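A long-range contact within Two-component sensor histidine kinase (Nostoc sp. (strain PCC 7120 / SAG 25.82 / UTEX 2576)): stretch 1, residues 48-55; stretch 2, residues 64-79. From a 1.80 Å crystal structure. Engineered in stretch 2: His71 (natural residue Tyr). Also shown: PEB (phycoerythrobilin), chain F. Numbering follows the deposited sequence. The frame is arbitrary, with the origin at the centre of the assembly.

Stretch 1 (48-55) GTDRVMIY
Stretch 2, residues 64-79: QVIAESIHENRLPSLL

Strands 51-55 and 64-70 run antiparallel, their axes at 169° and 4.7 Å apart at closest approach. CA-CA spacing alternates with pair type: 4.4 Å for Arg51-Ile70, 5.4 Å for Val52-Ser69, 4.3 Å for Met53-Glu68, 5.2 Å for Ile54-Ala67. Tyr55 then pairs with Val65 (4.4 Å), a one-residue shift that marks a beta bulge; Ile66 there has phi/psi -105/-12, against extended values in its neighbours.

Backbone hydrogen bonds fix this register. Val52 and Ser69 exchange two, Val52 N to Ser69 O at 3.0 Å and Ser69 N to Val52 O at 2.9 Å, both nearly linear (169° and 166°). Ile54 N donates to Ala67 O at 2.9 Å, while Ile54 O accepts Ile66 N at 2.9 Å and, weakly, Ala67 N at 3.4 Å, so the bulge converges two donors on one carbonyl. One step past the Arg51-Ile70 pair, the engineered His71 (chi1 t) donates N to Asp50 O at 3.0 Å. CA-H...O contacts fill the intervening positions, as from Met53 CA to Ala67 O, 3.2 Å.

Among polar side chains, Arg51 (ttp, chi4 -164°) reaches past the strand pair. Its NH1 donates to Pro76 O at 2.8 Å, near the guanidinium plane, while Leu75 CB and Leu78 CD1 cover opposite faces. Glu68 (chi1 t, chi2 t) anchors the returning loop: OE1 accepts Leu78 N at 2.7 Å, and OE2 accepts Ser77 OG at 2.5 Å.

Apolar packing follows strand alternation. Arg51, Met53, Tyr55, Val65, Glu68 and Ile70 share one face, where Met53 (mtm) places SD 3.8 Å from Leu78 CD1 and CB 4.0 Å from Val65 CG1. On the other, Ile54 (mt) sets CB 4.4 Å from Ala67 CB. Phycoerythrobilin CBD lies 3.8 Å from both Met53 CE and Leu78 CD1.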

# COMPACT_ATOMS: atom_id res chain seq x y z
N GLY C 48 -18.93 -16.45 -1.08
CA GLY C 48 -20.11 -15.62 -0.99
C GLY C 48 -20.21 -14.51 -2.03
O GLY C 48 -21.05 -13.61 -1.93
N THR C 49 -19.38 -14.59 -3.05
CA THR C 49 -19.31 -13.55 -4.06
C THR C 49 -20.28 -13.82 -5.20
O THR C 49 -20.79 -14.95 -5.35
CB THR C 49 -17.91 -13.48 -4.60
OG1 THR C 49 -17.51 -14.81 -4.94
CG2 THR C 49 -16.97 -12.91 -3.55
N ASP C 50 -20.51 -12.82 -6.04
CA ASP C 50 -21.56 -12.91 -7.06
C ASP C 50 -21.23 -13.86 -8.20
O ASP C 50 -22.14 -14.40 -8.78
CB ASP C 50 -21.85 -11.55 -7.67
CG ASP C 50 -22.49 -10.56 -6.70
OD1 ASP C 50 -23.28 -10.97 -5.82
OD2 ASP C 50 -22.19 -9.34 -6.86
N ARG C 51 -19.95 -14.02 -8.53
CA ARG C 51 -19.55 -14.83 -9.70
C ARG C 51 -18.17 -15.40 -9.46
O ARG C 51 -17.22 -14.66 -9.21
CB ARG C 51 -19.58 -13.98 -10.99
CG ARG C 51 -19.11 -14.70 -12.28
CD ARG C 51 -19.45 -13.90 -13.55
NE ARG C 51 -18.67 -12.66 -13.66
CZ ARG C 51 -18.95 -11.65 -14.46
NH1 ARG C 51 -20.01 -11.68 -15.26
NH2 ARG C 51 -18.18 -10.57 -14.45
N VAL C 52 -18.07 -16.74 -9.49
CA VAL C 52 -16.79 -17.44 -9.40
C VAL C 52 -16.64 -18.24 -10.67
O VAL C 52 -17.59 -18.86 -11.13
CB VAL C 52 -16.71 -18.34 -8.17
CG1 VAL C 52 -15.46 -19.22 -8.18
CG2 VAL C 52 -16.73 -17.48 -6.92
N MET C 53 -15.45 -18.19 -11.26
CA MET C 53 -15.17 -18.86 -12.54
C MET C 53 -13.85 -19.59 -12.48
O MET C 53 -12.95 -19.19 -11.74
CB MET C 53 -15.13 -17.86 -13.67
CG MET C 53 -16.40 -17.06 -13.80
SD MET C 53 -16.19 -15.74 -15.00
CE MET C 53 -15.01 -14.74 -14.14
N ILE C 54 -13.73 -20.66 -13.26
CA ILE C 54 -12.43 -21.24 -13.54
C ILE C 54 -12.14 -20.99 -15.01
O ILE C 54 -12.97 -21.25 -15.90
CB ILE C 54 -12.38 -22.72 -13.14
CG1 ILE C 54 -12.47 -22.80 -11.62
CG2 ILE C 54 -11.10 -23.37 -13.68
CD1 ILE C 54 -12.33 -24.13 -11.04
N TYR C 55 -10.98 -20.41 -15.24
CA TYR C 55 -10.51 -19.96 -16.55
C TYR C 55 -9.37 -20.89 -16.95
O TYR C 55 -8.46 -21.08 -16.18
CB TYR C 55 -10.05 -18.50 -16.43
CG TYR C 55 -9.62 -17.82 -17.68
CD1 TYR C 55 -10.55 -17.35 -18.61
CD2 TYR C 55 -8.29 -17.57 -17.91
CE1 TYR C 55 -10.15 -16.71 -19.74
CE2 TYR C 55 -7.89 -16.91 -19.03
CZ TYR C 55 -8.81 -16.48 -19.95
OH TYR C 55 -8.39 -15.82 -21.08
N GLN C 64 -10.32 -19.59 -21.84
CA GLN C 64 -11.75 -19.81 -21.86
C GLN C 64 -12.33 -20.02 -20.45
O GLN C 64 -11.73 -20.68 -19.58
CB GLN C 64 -12.08 -21.01 -22.74
CG GLN C 64 -13.57 -21.29 -22.88
CD GLN C 64 -13.88 -22.41 -23.86
OE1 GLN C 64 -13.25 -23.47 -23.83
NE2 GLN C 64 -14.86 -22.18 -24.72
N VAL C 65 -13.50 -19.45 -20.21
CA VAL C 65 -14.20 -19.72 -18.98
C VAL C 65 -14.85 -21.09 -19.12
O VAL C 65 -15.74 -21.28 -19.95
CB VAL C 65 -15.25 -18.62 -18.67
CG1 VAL C 65 -16.02 -18.96 -17.42
CG2 VAL C 65 -14.58 -17.27 -18.52
N ILE C 66 -14.36 -22.07 -18.36
CA ILE C 66 -14.84 -23.45 -18.52
C ILE C 66 -15.78 -23.87 -17.40
O ILE C 66 -16.40 -24.91 -17.49
CB ILE C 66 -13.68 -24.46 -18.63
CG1 ILE C 66 -12.74 -24.38 -17.43
CG2 ILE C 66 -12.94 -24.22 -19.93
CD1 ILE C 66 -11.90 -25.66 -17.25
N ALA C 67 -15.85 -23.07 -16.33
CA ALA C 67 -16.83 -23.31 -15.27
C ALA C 67 -17.18 -22.00 -14.58
O ALA C 67 -16.33 -21.10 -14.46
CB ALA C 67 -16.29 -24.31 -14.27
N GLU C 68 -18.41 -21.92 -14.09
CA GLU C 68 -18.93 -20.68 -13.54
C GLU C 68 -20.11 -20.94 -12.60
O GLU C 68 -20.97 -21.79 -12.88
CB GLU C 68 -19.34 -19.78 -14.69
CG GLU C 68 -20.05 -18.50 -14.30
CD GLU C 68 -20.48 -17.75 -15.52
OE1 GLU C 68 -19.89 -16.68 -15.79
OE2 GLU C 68 -21.38 -18.25 -16.23
N SER C 69 -20.13 -20.22 -11.48
CA SER C 69 -21.28 -20.21 -10.60
C SER C 69 -21.61 -18.78 -10.21
O SER C 69 -20.75 -18.01 -9.79
CB SER C 69 -21.02 -21.12 -9.37
OG SER C 69 -22.10 -21.11 -8.46
N ILE C 70 -22.86 -18.42 -10.42
CA ILE C 70 -23.34 -17.08 -10.17
C ILE C 70 -24.49 -17.11 -9.18
O ILE C 70 -25.34 -17.99 -9.22
CB ILE C 70 -23.78 -16.40 -11.48
CG1 ILE C 70 -22.53 -16.17 -12.35
CG2 ILE C 70 -24.54 -15.07 -11.21
CD1 ILE C 70 -22.83 -15.66 -13.75
N HIS C 71 -24.51 -16.13 -8.29
CA HIS C 71 -25.57 -15.97 -7.31
C HIS C 71 -26.75 -15.19 -7.88
O HIS C 71 -26.61 -14.03 -8.17
CB HIS C 71 -25.04 -15.21 -6.09
CG HIS C 71 -25.99 -15.15 -4.94
ND1 HIS C 71 -26.53 -16.28 -4.35
CD2 HIS C 71 -26.54 -14.09 -4.31
CE1 HIS C 71 -27.34 -15.90 -3.37
NE2 HIS C 71 -27.36 -14.58 -3.33
N GLU C 72 -27.90 -15.84 -8.02
CA GLU C 72 -29.16 -15.15 -8.37
C GLU C 72 -29.04 -14.29 -9.63
O GLU C 72 -29.57 -13.18 -9.67
CB GLU C 72 -29.63 -14.30 -7.18
CG GLU C 72 -30.05 -15.20 -6.02
CD GLU C 72 -30.43 -14.43 -4.79
OE1 GLU C 72 -30.10 -13.23 -4.71
OE2 GLU C 72 -31.06 -15.04 -3.90
N ASN C 73 -28.35 -14.82 -10.64
CA ASN C 73 -28.20 -14.11 -11.92
C ASN C 73 -27.71 -12.70 -11.72
O ASN C 73 -28.08 -11.80 -12.48
CB ASN C 73 -29.52 -14.09 -12.71
CG ASN C 73 -29.98 -15.47 -13.07
OD1 ASN C 73 -29.23 -16.25 -13.67
ND2 ASN C 73 -31.20 -15.80 -12.72
N ARG C 74 -26.88 -12.46 -10.72
CA ARG C 74 -26.59 -11.07 -10.40
C ARG C 74 -25.71 -10.42 -11.45
O ARG C 74 -25.86 -9.23 -11.73
CB ARG C 74 -25.86 -10.95 -9.05
CG ARG C 74 -25.36 -9.53 -8.74
CD ARG C 74 -26.52 -8.54 -8.49
NE ARG C 74 -26.05 -7.16 -8.26
CZ ARG C 74 -25.69 -6.30 -9.21
NH1 ARG C 74 -25.73 -6.65 -10.49
NH2 ARG C 74 -25.28 -5.09 -8.88
N LEU C 75 -24.87 -11.23 -12.09
CA LEU C 75 -24.04 -10.76 -13.20
C LEU C 75 -24.24 -11.71 -14.36
O LEU C 75 -24.65 -12.85 -14.15
CB LEU C 75 -22.58 -10.71 -12.80
CG LEU C 75 -22.20 -9.56 -11.84
CD1 LEU C 75 -20.73 -9.72 -11.41
CD2 LEU C 75 -22.43 -8.20 -12.46
N PRO C 76 -23.99 -11.25 -15.59
CA PRO C 76 -24.18 -12.14 -16.74
C PRO C 76 -23.22 -13.30 -16.75
O PRO C 76 -22.15 -13.26 -16.16
CB PRO C 76 -23.91 -11.23 -17.95
CG PRO C 76 -24.01 -9.87 -17.45
CD PRO C 76 -23.61 -9.89 -16.01
N SER C 77 -23.61 -14.33 -17.47
CA SER C 77 -22.81 -15.53 -17.58
C SER C 77 -21.70 -15.37 -18.61
O SER C 77 -21.94 -14.88 -19.74
CB SER C 77 -23.68 -16.72 -17.95
OG SER C 77 -22.85 -17.84 -18.22
N LEU C 78 -20.49 -15.74 -18.22
CA LEU C 78 -19.34 -15.68 -19.12
C LEU C 78 -18.91 -17.09 -19.52
O LEU C 78 -17.94 -17.24 -20.26
CB LEU C 78 -18.17 -14.95 -18.46
CG LEU C 78 -18.44 -13.54 -17.92
CD1 LEU C 78 -17.19 -12.90 -17.34
CD2 LEU C 78 -19.01 -12.66 -19.01
N LEU C 79 -19.66 -18.10 -19.09
CA LEU C 79 -19.31 -19.48 -19.38
C LEU C 79 -19.15 -19.71 -20.88
O LEU C 79 -19.99 -19.29 -21.70
CB LEU C 79 -20.39 -20.40 -18.83
CG LEU C 79 -20.09 -21.89 -18.98
CD1 LEU C 79 -18.90 -22.35 -18.12
CD2 LEU C 79 -21.35 -22.68 -18.68
CHC PEB F . -7.99 -10.74 -17.11
NC PEB F . -6.21 -9.04 -16.54
C1C PEB F . -5.20 -8.85 -15.64
C2C PEB F . -5.16 -9.90 -14.76
C3C PEB F . -6.16 -10.78 -15.11
C4C PEB F . -6.81 -10.23 -16.24
CMC PEB F . -6.37 -12.08 -14.36
CAC PEB F . -4.13 -9.99 -13.59
CBC PEB F . -4.50 -9.05 -12.45
CGC PEB F . -5.60 -9.70 -11.64
O1C PEB F . -5.38 -10.83 -11.12
O2C PEB F . -6.71 -9.12 -11.47
ND PEB F . -9.50 -11.32 -15.29
C1D PEB F . -8.71 -11.83 -16.49
C2D PEB F . -9.76 -12.29 -17.40
C3D PEB F . -11.02 -12.07 -16.87
C4D PEB F . -10.95 -11.50 -15.58
CMD PEB F . -9.47 -12.84 -18.82
CAD PEB F . -12.32 -12.32 -17.65
CBD PEB F . -13.37 -12.91 -17.00
OD PEB F . -11.86 -11.21 -14.82
NA PEB F . -6.42 -5.64 -20.25
C1A PEB F . -7.31 -5.58 -21.36
C2A PEB F . -6.73 -4.70 -22.43
C3A PEB F . -5.38 -4.22 -21.93
C4A PEB F . -5.23 -4.86 -20.53
CMA PEB F . -6.65 -5.42 -23.81
CBA PEB F . -5.32 -1.94 -23.12
OA PEB F . -8.37 -6.18 -21.40
CHA PEB F . -4.18 -4.58 -19.71
CAA PEB F . -5.14 -2.71 -21.80
NB PEB F . -4.65 -6.45 -17.80
C1B PEB F . -3.98 -5.26 -18.35
C2B PEB F . -3.00 -4.75 -17.43
C3B PEB F . -3.04 -5.59 -16.27
C4B PEB F . -4.06 -6.68 -16.47
CHB PEB F . -4.27 -7.64 -15.52
CMB PEB F . -2.13 -3.55 -17.67
CAB PEB F . -2.19 -5.43 -15.03
CBB PEB F . -3.00 -4.70 -13.98
CGB PEB F . -2.01 -4.44 -12.83
O1B PEB F . -1.55 -5.44 -12.21
O2B PEB F . -1.66 -3.27 -12.56